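PDB 4MTE: zinc uptake regulation protein from Escherichia coli, which represses the zinc uptake genes znuACB by binding their operator with zinc as a cofactor. Local coordinates for residues Asp68-Leu71 / Phe75-Lys78; Cys88-Phe91 / Thr95-Ser98; Gly116-Met121 / Arg133-Glu138. All coordinates share one frame; numbering follows the deposited sequence.

Contact 1. Residues Asp68-Leu71 / Phe75-Lys78; sequences DFLL and FVHK. With ZN (zinc ion), chain N; nucleotides of chain F.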
ATOM      1  N   ASP D  68       8.595  23.024   8.546  1.00 38.90           N
ATOM      2  CA  ASP D  68       7.785  24.162   8.119  1.00 40.98           C
ATOM      3  C   ASP D  68       8.477  25.469   8.489  1.00 33.02           C
ATOM      4  O   ASP D  68       8.606  26.370   7.662  1.00 36.51           O
ATOM      5  CB  ASP D  68       6.394  24.117   8.758  1.00 51.33           C
ATOM      6  CG  ASP D  68       5.485  23.084   8.120  1.00 57.25           C
ATOM      7  OD1 ASP D  68       5.605  22.848   6.899  1.00 65.36           O
ATOM      8  OD2 ASP D  68       4.640  22.513   8.840  1.00 65.85           O
ATOM      9  N   PHE D  69       8.922  25.562   9.739  1.00 32.05           N
ATOM     10  CA  PHE D  69       9.662  26.738  10.195  1.00 39.41           C
ATOM     11  C   PHE D  69      10.912  26.987   9.344  1.00 43.32           C
ATOM     12  O   PHE D  69      11.105  28.082   8.803  1.00 38.07           O
ATOM     13  CB  PHE D  69      10.064  26.577  11.663  1.00 42.71           C
ATOM     14  CG  PHE D  69      10.955  27.679  12.170  1.00 40.85           C
ATOM     15  CD1 PHE D  69      10.417  28.864  12.645  1.00 43.68           C
ATOM     16  CD2 PHE D  69      12.332  27.530  12.172  1.00 42.16           C
ATOM     17  CE1 PHE D  69      11.236  29.876  13.109  1.00 37.31           C
ATOM     18  CE2 PHE D  69      13.152  28.542  12.637  1.00 47.74           C
ATOM     19  CZ  PHE D  69      12.603  29.713  13.106  1.00 53.23           C
ATOM     20  N   LEU D  70      11.753  25.963   9.230  1.00 35.92           N
ATOM     21  CA  LEU D  70      13.002  26.061   8.479  1.00 44.74           C
ATOM     22  C   LEU D  70      12.752  26.409   7.015  1.00 45.71           C
ATOM     23  O   LEU D  70      13.532  27.132   6.395  1.00 44.54           O
ATOM     24  CB  LEU D  70      13.774  24.743   8.576  1.00 40.91           C
ATOM     25  CG  LEU D  70      14.202  24.330   9.986  1.00 31.84           C
ATOM     26  CD1 LEU D  70      14.703  22.891   9.993  1.00 34.40           C
ATOM     27  CD2 LEU D  70      15.262  25.280  10.537  1.00 43.44           C
ATOM     28  N   LEU D  71      11.656  25.897   6.467  1.00 43.22           N
ATOM     29  CA  LEU D  71      11.275  26.198   5.092  1.00 51.59           C
ATOM     30  C   LEU D  71      10.856  27.651   4.978  1.00 40.98           C
ATOM     31  O   LEU D  71      11.245  28.352   4.045  1.00 44.00           O
ATOM     32  CB  LEU D  71      10.119  25.306   4.649  1.00 40.16           C
ATOM     33  CG  LEU D  71      10.489  23.880   4.250  1.00 38.19           C
ATOM     34  CD1 LEU D  71       9.253  22.989   4.261  1.00 34.08           C
ATOM     35  CD2 LEU D  71      11.152  23.878   2.882  1.00 27.55           C
ATOM     36  N   PHE D  75      15.958  28.241   5.204  1.00 39.05           N
ATOM     37  CA  PHE D  75      17.166  27.466   5.477  1.00 43.61           C
ATOM     38  C   PHE D  75      17.128  26.119   4.766  1.00 51.33           C
ATOM     39  O   PHE D  75      18.170  25.515   4.506  1.00 42.11           O
ATOM     40  CB  PHE D  75      17.320  27.249   6.983  1.00 43.91           C
ATOM     41  CG  PHE D  75      17.317  28.520   7.778  1.00 42.09           C
ATOM     42  CD1 PHE D  75      17.888  29.670   7.263  1.00 47.54           C
ATOM     43  CD2 PHE D  75      16.734  28.572   9.030  1.00 44.46           C
ATOM     44  CE1 PHE D  75      17.884  30.842   7.983  1.00 42.98           C
ATOM     45  CE2 PHE D  75      16.728  29.747   9.753  1.00 45.55           C
ATOM     46  CZ  PHE D  75      17.305  30.881   9.227  1.00 53.05           C
ATOM     47  N   VAL D  76      15.921  25.662   4.450  1.00 46.12           N
ATOM     48  CA  VAL D  76      15.713  24.350   3.846  1.00 46.25           C
ATOM     49  C   VAL D  76      14.886  24.478   2.571  1.00 44.24           C
ATOM     50  O   VAL D  76      14.076  25.394   2.435  1.00 33.04           O
ATOM     51  CB  VAL D  76      14.999  23.397   4.841  1.00 46.75           C
ATOM     52  CG1 VAL D  76      14.672  22.050   4.195  1.00 58.63           C
ATOM     53  CG2 VAL D  76      15.854  23.199   6.089  1.00 44.19           C
ATOM     54  N   HIS D  77      15.127  23.565   1.633  1.00 35.80           N
ATOM     55  CA  HIS D  77      14.298  23.427   0.445  1.00 34.05           C
ATOM     56  C   HIS D  77      13.652  22.055   0.445  1.00 54.18           C
ATOM     57  O   HIS D  77      14.249  21.068   0.896  1.00 41.79           O
ATOM     58  CB  HIS D  77      15.128  23.580  -0.828  1.00 42.02           C
ATOM     59  CG  HIS D  77      15.731  24.938  -0.997  1.00 57.65           C
ATOM     60  ND1 HIS D  77      14.972  26.075  -1.156  1.00 49.75           N
ATOM     61  CD2 HIS D  77      17.024  25.336  -1.041  1.00 39.49           C
ATOM     62  CE1 HIS D  77      15.772  27.120  -1.283  1.00 50.36           C
ATOM     63  NE2 HIS D  77      17.019  26.699  -1.217  1.00 66.86           N
ATOM     64  N   LYS D  78      12.429  22.004  -0.065  1.00 38.54           N
ATOM     65  CA  LYS D  78      11.743  20.750  -0.301  1.00 37.99           C
ATOM     66  C   LYS D  78      12.051  20.292  -1.718  1.00 37.99           C
ATOM     67  O   LYS D  78      11.924  21.064  -2.670  1.00 40.89           O
ATOM     68  CB  LYS D  78      10.235  20.933  -0.136  1.00 42.34           C
ATOM     69  CG  LYS D  78       9.435  19.657  -0.323  1.00 48.74           C
ATOM     70  CD  LYS D  78       7.946  19.926  -0.231  1.00 69.09           C
ATOM     71  CE  LYS D  78       7.140  18.642  -0.306  1.00 57.80           C
ATOM     72  NZ  LYS D  78       7.382  17.773   0.876  1.00 53.23           N
TER
HETATM   73 ZN    ZN N 202      18.870  27.451  -1.498  1.00 52.81          ZN
ATOM     74  P    DA F  21       5.896  14.592   2.577  1.00 33.68           P
ATOM     75  OP1  DA F  21       5.903  15.577   1.476  1.00 42.26           O
ATOM     76  OP2  DA F  21       7.088  14.415   3.434  1.00 49.82           O
ATOM     77  O5'  DA F  21       4.665  14.941   3.525  1.00 40.76           O
ATOM     78  C5'  DA F  21       3.397  15.095   2.919  1.00 36.10           C
ATOM     79  C4'  DA F  21       2.321  15.353   3.957  1.00 32.21           C
ATOM     80  O4'  DA F  21       2.157  14.181   4.789  1.00 38.98           O
ATOM     81  C3'  DA F  21       2.592  16.502   4.925  1.00 34.23           C
ATOM     82  O3'  DA F  21       1.727  17.568   4.569  1.00 36.65           O
ATOM     83  C2'  DA F  21       2.309  15.925   6.318  1.00 40.26           C
ATOM     84  C1'  DA F  21       1.586  14.623   6.000  1.00 36.57           C
ATOM     85  N9   DA F  21       1.712  13.557   6.987  1.00 29.08           N
ATOM     86  C8   DA F  21       2.810  12.794   7.276  1.00 26.77           C
ATOM     87  N7   DA F  21       2.599  11.898   8.216  1.00 31.42           N
ATOM     88  C5   DA F  21       1.270  12.087   8.558  1.00 38.75           C
ATOM     89  C6   DA F  21       0.420  11.460   9.491  1.00 33.78           C
ATOM     90  N6   DA F  21       0.786  10.458  10.300  1.00 26.53           N
ATOM     91  N1   DA F  21      -0.845  11.910   9.563  1.00 29.94           N
ATOM     92  C2   DA F  21      -1.240  12.907   8.768  1.00 34.94           C
ATOM     93  N3   DA F  21      -0.540  13.570   7.856  1.00 37.96           N
ATOM     94  C4   DA F  21       0.713  13.105   7.807  1.00 26.31           C
TER
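L70 O receives two backbone N-H groups from the start of the following segment: F75 N at 2.9 Å, and V76 N through a weak second bond. In this winged-helix domain these two bonds fasten the C-terminal end of helix 60-72, placed like a recognition helix, to strand 76-79, the first strand of the wing. Apolar side chains pack beside the bonds. V76 CG2 lies anti to the carbonyl carbon and beside its own backbone N, which brings it to L70 CB at 3.6 Å. One methyl of the fork, L70 CD2, meets the F75 ring at its edge, in the ring plane, 3.9 Å from CD2 of that phenylalanine. L71 sends CD2 over the strand backbone, 3.3 Å from V76 O. Leucine, valine and phenylalanine suit this site because it is a hydrophobic seam: V31 and L32 of helix 26-36 back L70, and helix 6-20 packs on F75. The strand then alternates. V76 points to the helix, whereas H77 points away and binds zinc through NE2 at 2.0 Å, in a site completed by C88, H96 and E111. K78 serves the DNA, where its charge probably strengthens the hold on the phosphate. Its aliphatic chain runs extended and bends only at the last torsion (chi4 66°), and NZ donates a hydrogen bond to OP1 of DA21 in chain F, 2.7 Å away.

Contact 2. Residues Cys88-Phe91 / Thr95-Ser98; sequences CHLF and THTS. With ZN (zinc ion), chain N.
This is a metal-mediated contact between two loop segments, in which C88 and H96 meet mainly because they share one zinc ion. Both belong to the connection that leaves wing strand 84-87 of the winged-helix domain and leads to strand 99-103 of the second sheet, so the site lies at the hinge of the Fur-family fold. C88 SG stands anti to the backbone N (chi1 172°) and reaches the zinc at 2.2 Å; H77 and E111 supply the remaining ligands. The weak hydrogen bond from L90 N to C88 SG, 3.3 Å long, gives the sulfur a second partner and probably helps to steady a thiolate. Sharing the metal brings the sulfur within 3.2 Å of H96 CE1, approaching the imidazole obliquely. L90 covers one face of that ring: its CB sits 4.1 Å from the H96 ring centroid and 13° off the normal, a CH-pi contact displaced toward the rim. A leucine suits the place, since it shields the ligand ring with hydrocarbon without competing for zinc. With its CG held between backbone N and carbonyl carbon, H96 directs NE2 inward, 2.0 Å from the zinc.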
ATOM      1  N   CYS D  88      19.680  24.381   2.533  1.00 42.44           N
ATOM      2  CA  CYS D  88      20.090  25.365   1.543  1.00 56.78           C
ATOM      3  C   CYS D  88      21.504  25.836   1.861  1.00 49.60           C
ATOM      4  O   CYS D  88      21.778  26.269   2.980  1.00 54.48           O
ATOM      5  CB  CYS D  88      19.135  26.557   1.550  1.00 57.31           C
ATOM      6  SG  CYS D  88      19.689  27.926   0.524  1.00 52.19           S
ATOM      7  N   HIS D  89      22.398  25.741   0.882  1.00 61.34           N
ATOM      8  CA  HIS D  89      23.784  26.172   1.054  1.00 71.38           C
ATOM      9  C   HIS D  89      23.991  27.548   0.430  1.00 63.49           C
ATOM     10  O   HIS D  89      25.104  27.895   0.037  1.00 74.33           O
ATOM     11  CB  HIS D  89      24.736  25.158   0.415  1.00 52.24           C
ATOM     12  CG  HIS D  89      24.624  23.780   0.992  1.00 63.59           C
ATOM     13  ND1 HIS D  89      25.361  23.366   2.080  1.00 72.01           N
ATOM     14  CD2 HIS D  89      23.856  22.725   0.632  1.00 62.96           C
ATOM     15  CE1 HIS D  89      25.053  22.112   2.365  1.00 64.26           C
ATOM     16  NE2 HIS D  89      24.142  21.701   1.503  1.00 73.08           N
ATOM     17  N   LEU D  90      22.915  28.329   0.358  1.00 61.48           N
ATOM     18  CA  LEU D  90      22.933  29.618  -0.329  1.00 65.94           C
ATOM     19  C   LEU D  90      22.032  30.660   0.332  1.00 66.48           C
ATOM     20  O   LEU D  90      21.596  31.599  -0.331  1.00 78.85           O
ATOM     21  CB  LEU D  90      22.475  29.443  -1.781  1.00 67.68           C
ATOM     22  CG  LEU D  90      23.251  28.487  -2.687  1.00 73.27           C
ATOM     23  CD1 LEU D  90      22.502  28.326  -4.001  1.00 64.52           C
ATOM     24  CD2 LEU D  90      24.665  28.995  -2.930  1.00 69.35           C
ATOM     25  N   PHE D  91      21.744  30.506   1.622  1.00 70.39           N
ATOM     26  CA  PHE D  91      20.854  31.451   2.301  1.00 66.32           C
ATOM     27  C   PHE D  91      21.623  32.578   2.993  1.00 84.02           C
ATOM     28  O   PHE D  91      21.022  33.458   3.608  1.00 79.23           O
ATOM     29  CB  PHE D  91      19.912  30.732   3.283  1.00 54.58           C
ATOM     30  CG  PHE D  91      20.604  30.086   4.457  1.00 56.63           C
ATOM     31  CD1 PHE D  91      21.141  30.853   5.478  1.00 60.57           C
ATOM     32  CD2 PHE D  91      20.684  28.707   4.556  1.00 62.26           C
ATOM     33  CE1 PHE D  91      21.767  30.258   6.556  1.00 65.55           C
ATOM     34  CE2 PHE D  91      21.305  28.109   5.636  1.00 55.15           C
ATOM     35  CZ  PHE D  91      21.845  28.886   6.636  1.00 56.51           C
ATOM     36  N   THR D  95      17.595  36.094  -0.676  1.00142.47           N
ATOM     37  CA  THR D  95      16.837  34.958  -1.204  1.00131.97           C
ATOM     38  C   THR D  95      17.054  34.762  -2.702  1.00132.26           C
ATOM     39  O   THR D  95      17.307  35.718  -3.435  1.00133.72           O
ATOM     40  CB  THR D  95      15.333  35.104  -0.916  1.00123.22           C
ATOM     41  OG1 THR D  95      14.866  36.364  -1.409  1.00123.30           O
ATOM     42  CG2 THR D  95      15.072  35.018   0.581  1.00106.79           C
ATOM     43  N   HIS D  96      16.940  33.514  -3.145  1.00122.52           N
ATOM     44  CA  HIS D  96      17.456  33.110  -4.444  1.00104.52           C
ATOM     45  C   HIS D  96      16.521  32.170  -5.190  1.00104.61           C
ATOM     46  O   HIS D  96      15.565  31.640  -4.622  1.00114.96           O
ATOM     47  CB  HIS D  96      18.787  32.391  -4.231  1.00103.33           C
ATOM     48  CG  HIS D  96      18.685  31.217  -3.306  1.00 85.09           C
ATOM     49  ND1 HIS D  96      18.557  31.356  -1.940  1.00 62.92           N
ATOM     50  CD2 HIS D  96      18.670  29.886  -3.552  1.00 68.96           C
ATOM     51  CE1 HIS D  96      18.479  30.160  -1.384  1.00 67.21           C
ATOM     52  NE2 HIS D  96      18.544  29.251  -2.339  1.00 56.32           N
ATOM     53  N   THR D  97      16.818  31.981  -6.472  1.00 98.34           N
ATOM     54  CA  THR D  97      16.253  30.891  -7.254  1.00100.65           C
ATOM     55  C   THR D  97      17.332  29.825  -7.342  1.00106.58           C
ATOM     56  O   THR D  97      18.521  30.140  -7.270  1.00 97.00           O
ATOM     57  CB  THR D  97      15.860  31.337  -8.678  1.00 89.07           C
ATOM     58  OG1 THR D  97      15.271  30.235  -9.379  1.00 97.10           O
ATOM     59  CG2 THR D  97      17.080  31.841  -9.456  1.00 88.11           C
ATOM     60  N   SER D  98      16.931  28.569  -7.499  1.00 80.89           N
ATOM     61  CA  SER D  98      17.900  27.484  -7.542  1.00 83.45           C
ATOM     62  C   SER D  98      17.408  26.291  -8.341  1.00 79.57           C
ATOM     63  O   SER D  98      16.206  26.062  -8.472  1.00 86.76           O
ATOM     64  CB  SER D  98      18.240  27.027  -6.128  1.00 80.90           C
ATOM     65  OG  SER D  98      17.129  26.400  -5.512  1.00 86.54           O
TER
HETATM   66 ZN    ZN N 202      18.870  27.451  -1.498  1.00 52.81          ZN

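Contact 3. Residues Gly116-Met121 / Arg133-Glu138; sequences GVEDIM and RHNVIE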
ATOM      1  N   GLY D 116      19.595  32.600 -15.333  1.00 97.29           N
ATOM      2  CA  GLY D 116      19.271  32.367 -16.726  1.00106.44           C
ATOM      3  C   GLY D 116      18.010  31.542 -16.895  1.00 92.63           C
ATOM      4  O   GLY D 116      17.365  31.593 -17.937  1.00 85.87           O
ATOM      5  N   VAL D 117      17.660  30.782 -15.862  1.00 92.23           N
ATOM      6  CA  VAL D 117      16.447  29.973 -15.874  1.00100.90           C
ATOM      7  C   VAL D 117      15.257  30.828 -15.462  1.00 85.54           C
ATOM      8  O   VAL D 117      14.225  30.839 -16.134  1.00 68.50           O
ATOM      9  CB  VAL D 117      16.572  28.773 -14.911  1.00 99.20           C
ATOM     10  CG1 VAL D 117      15.255  27.998 -14.816  1.00 98.03           C
ATOM     11  CG2 VAL D 117      17.703  27.859 -15.358  1.00 90.89           C
ATOM     12  N   GLU D 118      15.413  31.528 -14.342  1.00 65.54           N
ATOM     13  CA  GLU D 118      14.396  32.441 -13.833  1.00 75.91           C
ATOM     14  C   GLU D 118      13.945  33.400 -14.933  1.00 87.47           C
ATOM     15  O   GLU D 118      12.745  33.618 -15.135  1.00 77.19           O
ATOM     16  CB  GLU D 118      14.966  33.238 -12.657  1.00 95.26           C
ATOM     17  CG  GLU D 118      13.956  34.110 -11.919  1.00 94.06           C
ATOM     18  CD  GLU D 118      13.214  33.367 -10.820  1.00103.22           C
ATOM     19  OE1 GLU D 118      13.321  32.124 -10.749  1.00105.72           O
ATOM     20  OE2 GLU D 118      12.522  34.035 -10.022  1.00100.61           O
ATOM     21  N   ASP D 119      14.918  33.962 -15.644  1.00 88.84           N
ATOM     22  CA  ASP D 119      14.640  34.902 -16.725  1.00 93.48           C
ATOM     23  C   ASP D 119      13.810  34.267 -17.839  1.00 76.30           C
ATOM     24  O   ASP D 119      12.803  34.831 -18.268  1.00 73.27           O
ATOM     25  CB  ASP D 119      15.947  35.448 -17.304  1.00 92.35           C
ATOM     26  CG  ASP D 119      16.656  36.397 -16.356  1.00 90.18           C
ATOM     27  OD1 ASP D 119      16.371  36.354 -15.141  1.00 91.37           O
ATOM     28  OD2 ASP D 119      17.502  37.184 -16.829  1.00 94.65           O
ATOM     29  N   ILE D 120      14.238  33.097 -18.307  1.00 60.61           N
ATOM     30  CA  ILE D 120      13.530  32.393 -19.373  1.00 79.90           C
ATOM     31  C   ILE D 120      12.118  32.032 -18.929  1.00 84.60           C
ATOM     32  O   ILE D 120      11.168  32.148 -19.699  1.00 65.95           O
ATOM     33  CB  ILE D 120      14.269  31.102 -19.787  1.00 95.58           C
ATOM     34  CG1 ILE D 120      15.616  31.444 -20.423  1.00 85.56           C
ATOM     35  CG2 ILE D 120      13.435  30.286 -20.780  1.00 76.14           C
ATOM     36  CD1 ILE D 120      16.548  30.253 -20.558  1.00 87.78           C
ATOM     37  N   MET D 121      11.993  31.585 -17.684  1.00 82.29           N
ATOM     38  CA  MET D 121      10.700  31.214 -17.126  1.00 79.85           C
ATOM     39  C   MET D 121       9.783  32.429 -17.065  1.00 68.11           C
ATOM     40  O   MET D 121       8.605  32.347 -17.412  1.00 64.92           O
ATOM     41  CB  MET D 121      10.881  30.617 -15.732  1.00 83.76           C
ATOM     42  CG  MET D 121      11.385  29.178 -15.743  1.00 57.54           C
ATOM     43  SD  MET D 121      10.077  27.974 -16.049  1.00 78.23           S
ATOM     44  CE  MET D 121      10.395  27.538 -17.753  1.00 81.80           C
ATOM     45  N   ARG D 133       5.367  33.075  -9.694  1.00 66.05           N
ATOM     46  CA  ARG D 133       5.650  33.393  -8.297  1.00 69.05           C
ATOM     47  C   ARG D 133       6.852  32.599  -7.811  1.00 70.69           C
ATOM     48  O   ARG D 133       7.722  33.126  -7.116  1.00 81.07           O
ATOM     49  CB  ARG D 133       4.438  33.062  -7.423  1.00 56.77           C
ATOM     50  CG  ARG D 133       4.647  33.308  -5.936  1.00 75.73           C
ATOM     51  CD  ARG D 133       3.488  32.774  -5.115  1.00109.21           C
ATOM     52  NE  ARG D 133       3.801  32.766  -3.689  1.00121.84           N
ATOM     53  CZ  ARG D 133       3.647  33.807  -2.876  1.00108.67           C
ATOM     54  NH1 ARG D 133       3.176  34.958  -3.337  1.00103.89           N
ATOM     55  NH2 ARG D 133       3.965  33.696  -1.593  1.00104.50           N
ATOM     56  N   HIS D 134       6.887  31.325  -8.181  1.00 69.74           N
ATOM     57  CA  HIS D 134       7.923  30.419  -7.711  1.00 67.72           C
ATOM     58  C   HIS D 134       8.237  29.354  -8.755  1.00 68.86           C
ATOM     59  O   HIS D 134       7.358  28.924  -9.506  1.00 59.62           O
ATOM     60  CB  HIS D 134       7.488  29.756  -6.403  1.00 71.23           C
ATOM     61  CG  HIS D 134       8.492  28.804  -5.845  1.00 91.91           C
ATOM     62  ND1 HIS D 134       9.847  29.087  -5.802  1.00 97.33           N
ATOM     63  CD2 HIS D 134       8.360  27.573  -5.303  1.00 86.44           C
ATOM     64  CE1 HIS D 134      10.491  28.076  -5.262  1.00107.90           C
ATOM     65  NE2 HIS D 134       9.609  27.135  -4.948  1.00106.55           N
ATOM     66  N   ASN D 135       9.499  28.937  -8.786  1.00 64.63           N
ATOM     67  CA  ASN D 135       9.971  27.931  -9.728  1.00 58.57           C
ATOM     68  C   ASN D 135      10.441  26.668  -9.028  1.00 65.36           C
ATOM     69  O   ASN D 135      11.029  26.723  -7.947  1.00 65.22           O
ATOM     70  CB  ASN D 135      11.125  28.490 -10.564  1.00 61.02           C
ATOM     71  CG  ASN D 135      10.653  29.256 -11.781  1.00 70.33           C
ATOM     72  OD1 ASN D 135       9.456  29.391 -12.024  1.00 67.62           O
ATOM     73  ND2 ASN D 135      11.600  29.768 -12.555  1.00 87.10           N
ATOM     74  N   VAL D 136      10.179  25.532  -9.663  1.00 52.37           N
ATOM     75  CA  VAL D 136      10.701  24.252  -9.213  1.00 59.56           C
ATOM     76  C   VAL D 136      11.548  23.670 -10.333  1.00 50.04           C
ATOM     77  O   VAL D 136      11.022  23.222 -11.351  1.00 55.43           O
ATOM     78  CB  VAL D 136       9.570  23.270  -8.851  1.00 52.50           C
ATOM     79  CG1 VAL D 136      10.148  21.935  -8.385  1.00 55.71           C
ATOM     80  CG2 VAL D 136       8.665  23.875  -7.784  1.00 50.16           C
ATOM     81  N   ILE D 137      12.862  23.699 -10.146  1.00 51.53           N
ATOM     82  CA  ILE D 137      13.786  23.112 -11.105  1.00 57.48           C
ATOM     83  C   ILE D 137      14.557  21.997 -10.424  1.00 51.31           C
ATOM     84  O   ILE D 137      15.342  22.238  -9.507  1.00 60.29           O
ATOM     85  CB  ILE D 137      14.773  24.145 -11.677  1.00 62.93           C
ATOM     86  CG1 ILE D 137      14.061  25.470 -11.958  1.00 56.91           C
ATOM     87  CG2 ILE D 137      15.432  23.598 -12.938  1.00 68.62           C
ATOM     88  CD1 ILE D 137      14.193  26.477 -10.835  1.00 81.41           C
ATOM     89  N   GLU D 138      14.309  20.772 -10.869  1.00 53.53           N
ATOM     90  CA  GLU D 138      14.948  19.599 -10.297  1.00 61.59           C
ATOM     91  C   GLU D 138      15.403  18.676 -11.415  1.00 61.66           C
ATOM     92  O   GLU D 138      14.606  18.259 -12.255  1.00 63.46           O
ATOM     93  CB  GLU D 138      13.982  18.881  -9.353  1.00 54.69           C
ATOM     94  CG  GLU D 138      13.543  19.741  -8.175  1.00 63.30           C
ATOM     95  CD  GLU D 138      12.533  19.052  -7.279  1.00 70.62           C
ATOM     96  OE1 GLU D 138      12.262  17.853  -7.495  1.00 65.18           O
ATOM     97  OE2 GLU D 138      12.010  19.712  -6.357  1.00 59.07           O
TER
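N135 turns its amide off the strand toward M121 and E118, with CG anti to the carbonyl carbon and beside the backbone N. E118 meets it by a different route: CG is anti to the backbone N, and a bend at the next torsion (chi2 87°) swings the carboxylate from the flank of the helix toward the strand. The two flat groups come together obliquely, their planes 67° apart, with E118 OE1 4.1 Å from N135 CG. That oxygen also has a firm partner in T97, with which it forms a hydrogen bond, so the carboxylate links the helix to the loop that carries the zinc ligand H96. M121, one turn further along, lays its methylene against the same amide, M121 CG lying 4.0 Å from N135 CG; its chain then folds away from the strand. Helix 115-127 packs across strand 131-140 in the dimerisation domain of the Fur fold, the local axes 10.1 Å apart at an angle of 123°. Strand 131-140 is an outermost strand of the sheet within its chain, and it pairs antiparallel with a strand of the second subunit, so the sheet runs on through the dimer. Replacing N135 by an alanine is likely to open a gap beside the M121 methylene and leave the E118 carboxylate without its amide neighbour. The neighbouring pair is purely apolar: V117 and I137 reach toward each other tip to tip. Branched aliphatic residues suit this buried layer because they fill the helix-sheet space with stiff, short side chains. M121 of the second subunit packs on I137 as well. V117 CG1 meets I137 CG1 at 4.0 Å.

How the contacts relate
The contacts follow one another along the chain, and together they trace a path from DNA to dimer interface. Contact 1 lies in the winged-helix domain, contact 2 in the connection between the two sheets, and contact 3 in the dimerisation domain. The centres of contacts 1 and 2 are about 11 Å apart, those of 2 and 3 about 13 Å, and those of 1 and 3 about 19 Å. Contacts 1 and 2 share the zinc and are also joined where F75 and C88 pair through their backbones and the rings of F75 and F91 meet. Metal binding could thus help to set the DNA-binding domain against the dimer core, consistent with zinc-dependent repression.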